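Local atomic coordinates of fructose transport system repressor FruR (Pseudomonas putida, PDB entry 3O74), a protein that probably regulates transcription by binding specific DNA sequences as a LacI-family repressor and activator, with fructose 1-phosphate as its preferred effector. Residues Asp104-Ala107 with Ser108-Leu111; Ser162-Cys165 with Gly166-Met170; Gln23-Gln26 with Gly27-Arg31. All coordinates share one frame; numbering follows the deposited sequence.

In the fold
Along the chain contact 3 comes first, then contact 1, then contact 2, each within one helix: 15-30, 104-116 and 163-177. None touches another. Measured between centres, contact 1 lies about 22 Å from contact 2 and about 30 Å from contact 3, while contacts 2 and 3, on opposite sides of the chain's centre, are about 35 Å apart. Helix 15-30 joins the parallel strands 4-9 and 34-39, whereas helix 104-116 packs on strands 210-214, 227-231 and 257-266, and helix 163-177 on strand 122-128. This is consistent with the two-lobed LacI-family fold, contact 3 in one lobe and contacts 1 and 2 in the other. Contact 3 and the start of contact 2 also meet the second subunit.

Contact 1 of 3, residues Asp104-Ala107 with Ser108-Leu111; sequences DRDA and SRQL
The backbone N of Ser108 reaches O of Asp104 at 2.8 Å, the first of four successive i to i+4 bonds that make this the opening of helix 104-116. Arg109 N to Arg105 O, Gln110 N to Asp106 O and Leu111 N to Ala107 O follow at each next residue. On this regular frame a side-chain arrangement is built around Asp106, whose two carboxylate oxygens are divided between residues three and four places further on. Its CG stands anti to the backbone N (chi1 -175°), which swings the carboxylate along the helix toward both partners.

OD1 pairs with NH1 of Arg109 at 2.8 Å. The oxygen lies at the edge of the guanidinium and in its plane, yet the hydrogen bond within this salt bridge is weak, with an N-H...O angle of only 116°. The other oxygen, OD2, accepts from NE2 of Gln110 at 3.1 Å. That amide presents its N-H within its own plane but meets the carboxylate from above, and the two planes stand 64° apart. An extended Gln110 chain beyond CG serves one oxygen, while the Arg109 chain, bent at chi2 and chi3, folds back to the other.

The inward side is quite different. Asp104 forms salt bridges with Arg263 and Arg138, Ser108 OG is hydrogen-bonded to Arg138 O, and Ala107 and Leu111 lie against Phe214 of strand 210-214.

Chemically, two aspartates in the first turn of the helix each have partners of their own. Buried Asp104 is paired with two arginines from other parts of the fold; Asp106, nearer solvent, is paired in charge with Arg109 and takes a hydrogen bond from the neutral Gln110 amide. Both carboxylates would probably also interact favourably with the N-terminal end of the helix dipole, and would be expected to remain ionised.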
# COMPACT_ATOMS: atom_id res chain seq x y z
N ASP B 104 -0.68 -19.36 9.60
CA ASP B 104 -1.61 -19.41 8.47
C ASP B 104 -2.50 -20.64 8.41
O ASP B 104 -3.68 -20.55 8.08
CB ASP B 104 -0.86 -19.25 7.15
CG ASP B 104 -0.37 -17.83 6.93
OD1 ASP B 104 -0.86 -16.91 7.62
OD2 ASP B 104 0.51 -17.64 6.07
N ARG B 105 -1.94 -21.80 8.73
CA ARG B 105 -2.70 -23.04 8.62
C ARG B 105 -3.92 -23.01 9.53
O ARG B 105 -5.04 -23.31 9.11
CB ARG B 105 -1.83 -24.24 8.94
CG ARG B 105 -2.52 -25.57 8.74
CD ARG B 105 -1.57 -26.74 8.95
NE ARG B 105 -1.45 -27.56 7.75
CZ ARG B 105 -2.23 -28.60 7.48
NH1 ARG B 105 -3.19 -28.96 8.32
NH2 ARG B 105 -2.04 -29.28 6.35
N ASP B 106 -3.71 -22.64 10.79
CA ASP B 106 -4.80 -22.57 11.76
C ASP B 106 -5.78 -21.45 11.41
O ASP B 106 -6.98 -21.57 11.65
CB ASP B 106 -4.26 -22.37 13.17
CG ASP B 106 -5.35 -22.42 14.22
OD1 ASP B 106 -5.95 -23.50 14.41
OD2 ASP B 106 -5.62 -21.38 14.86
N ALA B 107 -5.26 -20.36 10.87
CA ALA B 107 -6.10 -19.24 10.47
C ALA B 107 -7.04 -19.68 9.35
O ALA B 107 -8.21 -19.32 9.33
CB ALA B 107 -5.24 -18.07 10.01
N SER B 108 -6.50 -20.47 8.43
CA SER B 108 -7.25 -20.97 7.29
C SER B 108 -8.31 -21.98 7.73
O SER B 108 -9.42 -22.02 7.19
CB SER B 108 -6.30 -21.61 6.28
OG SER B 108 -6.99 -21.94 5.09
N ARG B 109 -7.97 -22.79 8.72
CA ARG B 109 -8.92 -23.79 9.21
C ARG B 109 -10.13 -23.10 9.83
O ARG B 109 -11.27 -23.45 9.54
CB ARG B 109 -8.26 -24.72 10.22
CG ARG B 109 -8.87 -26.11 10.24
CD ARG B 109 -8.81 -26.75 11.63
NE ARG B 109 -9.79 -26.16 12.53
CZ ARG B 109 -9.50 -25.28 13.48
NH1 ARG B 109 -8.25 -24.89 13.66
NH2 ARG B 109 -10.47 -24.79 14.25
N GLN B 110 -9.88 -22.11 10.69
CA GLN B 110 -10.95 -21.36 11.32
C GLN B 110 -11.78 -20.60 10.29
O GLN B 110 -13.00 -20.52 10.40
CB GLN B 110 -10.39 -20.37 12.34
CG GLN B 110 -9.79 -20.99 13.58
CD GLN B 110 -9.57 -19.96 14.67
OE1 GLN B 110 -10.47 -19.19 15.00
NE2 GLN B 110 -8.37 -19.94 15.23
N LEU B 111 -11.09 -20.02 9.31
CA LEU B 111 -11.76 -19.23 8.28
C LEU B 111 -12.77 -20.09 7.52
O LEU B 111 -13.93 -19.71 7.37
CB LEU B 111 -10.73 -18.63 7.32
CG LEU B 111 -11.19 -17.55 6.35
CD1 LEU B 111 -11.90 -16.42 7.08
CD2 LEU B 111 -10.01 -17.01 5.56

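Contact 2 of 3, residues Ser162-Cys165 with Gly166-Met170; sequences SREC and GQRLM
Glu164 OE1 and Arg168 NH2 form an i to i+4 salt bridge, 3.2 Å long, on the exposed side of helix 163-177. The groups are not laid flat against each other: carboxylate and guanidinium planes stand 75° apart. The arginine also curls over the backbone, putting O of Glu164 above one face of its guanidinium, offset toward the rim. A turn at chi3 (-44°) in an otherwise extended chain makes this possible, and NH1 comes to rest 3.7 Å from CA of Cys165.

On the buried side the neighbouring i to i+4 pair is apolar. SG of Cys165 meets CD1 of Leu169 at 4.0 Å, and CG of the same leucine sits 3.2 Å from O of Cys165, the oxygen that also receives the backbone N-H of Leu169.

Further out lies what fixes these groups. The strongest partner of Arg168 is Glu159, which pairs with NH1, so that the guanidinium is shared between two carboxylates. Leu169 packs on Ile126 of strand 122-128. Before the helix, Ser162 is the N-cap: its OG, 3.1 Å from N of Cys165, accepts that N-H, while its backbone O takes the N-H of Gly166. The next residue, Arg163, turns to Asp197 of helix 189-201 in a salt bridge and packs on Gln218 of the second subunit.

The first turn of a helix has backbone N-H groups with no preceding carbonyl to meet, and here the serine hydroxyl oxygen supplies an acceptor for one of them. Glu164, also in that turn, probably gains further from the helix dipole. With acidic groups at NH1 and NH2, the guanidinium of Arg168 is held at two of its nitrogens, which should limit its rotation.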
# COMPACT_ATOMS: atom_id res chain seq x y z
N SER B 162 -2.49 -11.59 -7.61
CA SER B 162 -2.89 -10.37 -8.30
C SER B 162 -4.40 -10.31 -8.46
O SER B 162 -5.09 -11.33 -8.42
CB SER B 162 -2.23 -10.28 -9.68
OG SER B 162 -2.85 -11.17 -10.60
N ARG B 163 -4.90 -9.10 -8.66
CA ARG B 163 -6.31 -8.87 -8.88
C ARG B 163 -6.80 -9.63 -10.11
O ARG B 163 -7.82 -10.32 -10.05
CB ARG B 163 -6.55 -7.37 -9.05
CG ARG B 163 -7.99 -6.96 -9.21
CD ARG B 163 -8.10 -5.46 -9.04
NE ARG B 163 -9.38 -4.94 -9.50
CZ ARG B 163 -9.73 -3.66 -9.42
NH1 ARG B 163 -8.90 -2.78 -8.88
NH2 ARG B 163 -10.92 -3.27 -9.86
N GLU B 164 -6.08 -9.50 -11.22
CA GLU B 164 -6.49 -10.16 -12.46
C GLU B 164 -6.48 -11.68 -12.35
O GLU B 164 -7.30 -12.36 -12.98
CB GLU B 164 -5.62 -9.70 -13.64
CG GLU B 164 -5.98 -10.37 -14.96
CD GLU B 164 -5.27 -9.77 -16.16
OE1 GLU B 164 -4.70 -10.53 -16.96
OE2 GLU B 164 -5.29 -8.52 -16.29
N CYS B 165 -5.56 -12.23 -11.56
CA CYS B 165 -5.53 -13.67 -11.34
C CYS B 165 -6.78 -14.12 -10.59
O CYS B 165 -7.39 -15.13 -10.93
CB CYS B 165 -4.27 -14.06 -10.56
SG CYS B 165 -3.99 -15.85 -10.44
N GLY B 166 -7.15 -13.36 -9.57
CA GLY B 166 -8.36 -13.63 -8.81
C GLY B 166 -9.59 -13.57 -9.69
O GLY B 166 -10.50 -14.40 -9.58
N GLN B 167 -9.63 -12.58 -10.58
CA GLN B 167 -10.73 -12.44 -11.51
C GLN B 167 -10.81 -13.64 -12.45
O GLN B 167 -11.88 -14.18 -12.70
CB GLN B 167 -10.59 -11.14 -12.31
CG GLN B 167 -11.72 -10.85 -13.28
CD GLN B 167 -11.48 -9.57 -14.08
OE1 GLN B 167 -10.33 -9.18 -14.31
NE2 GLN B 167 -12.56 -8.92 -14.49
N ARG B 168 -9.66 -14.06 -12.98
CA ARG B 168 -9.62 -15.19 -13.89
C ARG B 168 -10.07 -16.49 -13.22
O ARG B 168 -10.83 -17.26 -13.81
CB ARG B 168 -8.21 -15.38 -14.46
CG ARG B 168 -8.05 -16.61 -15.34
CD ARG B 168 -6.61 -16.76 -15.83
NE ARG B 168 -6.07 -15.48 -16.28
CZ ARG B 168 -5.11 -14.81 -15.65
NH1 ARG B 168 -4.57 -15.31 -14.55
NH2 ARG B 168 -4.69 -13.64 -16.13
N LEU B 169 -9.59 -16.72 -12.00
CA LEU B 169 -9.93 -17.94 -11.27
C LEU B 169 -11.41 -17.99 -10.87
O LEU B 169 -12.03 -19.05 -10.90
CB LEU B 169 -9.05 -18.09 -10.03
CG LEU B 169 -7.55 -18.26 -10.31
CD1 LEU B 169 -6.77 -18.37 -9.01
CD2 LEU B 169 -7.31 -19.48 -11.20
N MSE B 170 -11.97 -16.84 -10.48
CA MSE B 170 -13.38 -16.78 -10.14
C MSE B 170 -14.23 -17.14 -11.35
O MSE B 170 -15.22 -17.86 -11.23
CB MSE B 170 -13.77 -15.40 -9.61
CG MSE B 170 -15.18 -15.34 -9.03
SE MSE B 170 -15.40 -16.59 -7.55
CE MSE B 170 -17.26 -16.23 -7.11

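Contact 3 of 3, residues Gln23-Gln26 with Gly27-Arg31; sequences QLEQ and GARAR
The guanidinium of Arg29 has O of Glu25 over one face, 4.0 Å above the plane and offset toward the rim, while NE2 of Gln26 stands at its edge, 4.1 Å from NH1 and near the plane. The three flat groups are only moderately twisted: the guanidinium makes 27° with the Glu25 carboxylate and 26° with the Gln26 amide. All belong to the last turns of helix 15-30, the helix of a beta-alpha-beta unit between strands 4-9 and 34-39.

Within the helix, Glu25 OE2 and Arg29 NH2 form a long ion pair of 4.0 Å, and the nearer approach is CG of Glu25 to that nitrogen. An extended glutamate and an arginine bent at chi3 (-68°) bring their ends near each other, the two chains crossing at a slant. Each group has its stronger polar partner on the second subunit, which is consistent with the long separation: Asp41 of that subunit forms a salt bridge with Arg29 NH1, and Ser39 N of the same subunit donates to Glu25 OE2. The pair thus faces the subunit interface.

Leu24, on another side, packs on Phe7, Leu35 and helix 234-250. Its O accepts the N-H of Ala28 at 2.8 Å, and CB of Ala28 lies 3.2 Å from the same oxygen.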
# COMPACT_ATOMS: atom_id res chain seq x y z
N GLN B 23 6.37 -0.44 9.93
CA GLN B 23 6.64 -0.79 11.33
C GLN B 23 8.11 -1.15 11.55
O GLN B 23 8.68 -0.84 12.59
CB GLN B 23 5.75 -1.96 11.77
CG GLN B 23 4.27 -1.65 11.80
CD GLN B 23 3.90 -0.71 12.92
OE1 GLN B 23 3.14 0.23 12.72
NE2 GLN B 23 4.44 -0.96 14.11
N LEU B 24 8.71 -1.81 10.56
CA LEU B 24 10.13 -2.11 10.63
C LEU B 24 10.95 -0.83 10.62
O LEU B 24 11.86 -0.66 11.43
CB LEU B 24 10.56 -3.00 9.46
CG LEU B 24 10.34 -4.50 9.57
CD1 LEU B 24 10.79 -5.19 8.29
CD2 LEU B 24 11.07 -5.07 10.78
N GLU B 25 10.62 0.07 9.70
CA GLU B 25 11.40 1.30 9.55
C GLU B 25 11.37 2.15 10.82
O GLU B 25 12.38 2.73 11.22
CB GLU B 25 10.93 2.11 8.34
CG GLU B 25 11.94 3.16 7.88
CD GLU B 25 11.70 3.64 6.45
OE1 GLU B 25 10.56 3.50 5.96
OE2 GLU B 25 12.65 4.15 5.82
N GLN B 26 10.20 2.20 11.46
CA GLN B 26 10.03 2.95 12.70
C GLN B 26 10.87 2.37 13.83
O GLN B 26 11.62 3.09 14.49
CB GLN B 26 8.56 2.94 13.12
CG GLN B 26 7.87 4.28 13.03
CD GLN B 26 7.02 4.42 11.78
OE1 GLN B 26 5.79 4.48 11.85
NE2 GLN B 26 7.68 4.47 10.63
N GLY B 27 10.73 1.06 14.04
CA GLY B 27 11.49 0.38 15.08
C GLY B 27 12.98 0.47 14.83
O GLY B 27 13.76 0.66 15.76
N ALA B 28 13.38 0.32 13.57
CA ALA B 28 14.80 0.39 13.22
C ALA B 28 15.36 1.77 13.52
O ALA B 28 16.46 1.90 14.06
CB ALA B 28 14.99 0.04 11.75
N ARG B 29 14.58 2.79 13.18
CA ARG B 29 15.00 4.18 13.40
C ARG B 29 15.29 4.46 14.87
O ARG B 29 16.28 5.12 15.20
CB ARG B 29 13.95 5.14 12.86
CG ARG B 29 14.32 6.61 13.00
CD ARG B 29 13.31 7.51 12.31
NE ARG B 29 13.34 7.36 10.85
CZ ARG B 29 12.33 6.89 10.12
NH1 ARG B 29 11.20 6.53 10.71
NH2 ARG B 29 12.46 6.79 8.81
N ALA B 30 14.44 3.96 15.75
CA ALA B 30 14.63 4.13 17.19
C ALA B 30 15.91 3.45 17.67
O ALA B 30 16.46 3.81 18.70
CB ALA B 30 13.43 3.61 17.95
N ARG B 31 16.38 2.46 16.91
CA ARG B 31 17.60 1.74 17.27
C ARG B 31 18.83 2.28 16.57
O ARG B 31 19.94 1.80 16.80
CB ARG B 31 17.43 0.24 16.99
CG ARG B 31 16.49 -0.45 17.95
CD ARG B 31 17.00 -0.36 19.38
NE ARG B 31 18.22 -1.14 19.56
CZ ARG B 31 18.24 -2.41 19.95
NH1 ARG B 31 17.10 -3.04 20.19
NH2 ARG B 31 19.39 -3.06 20.09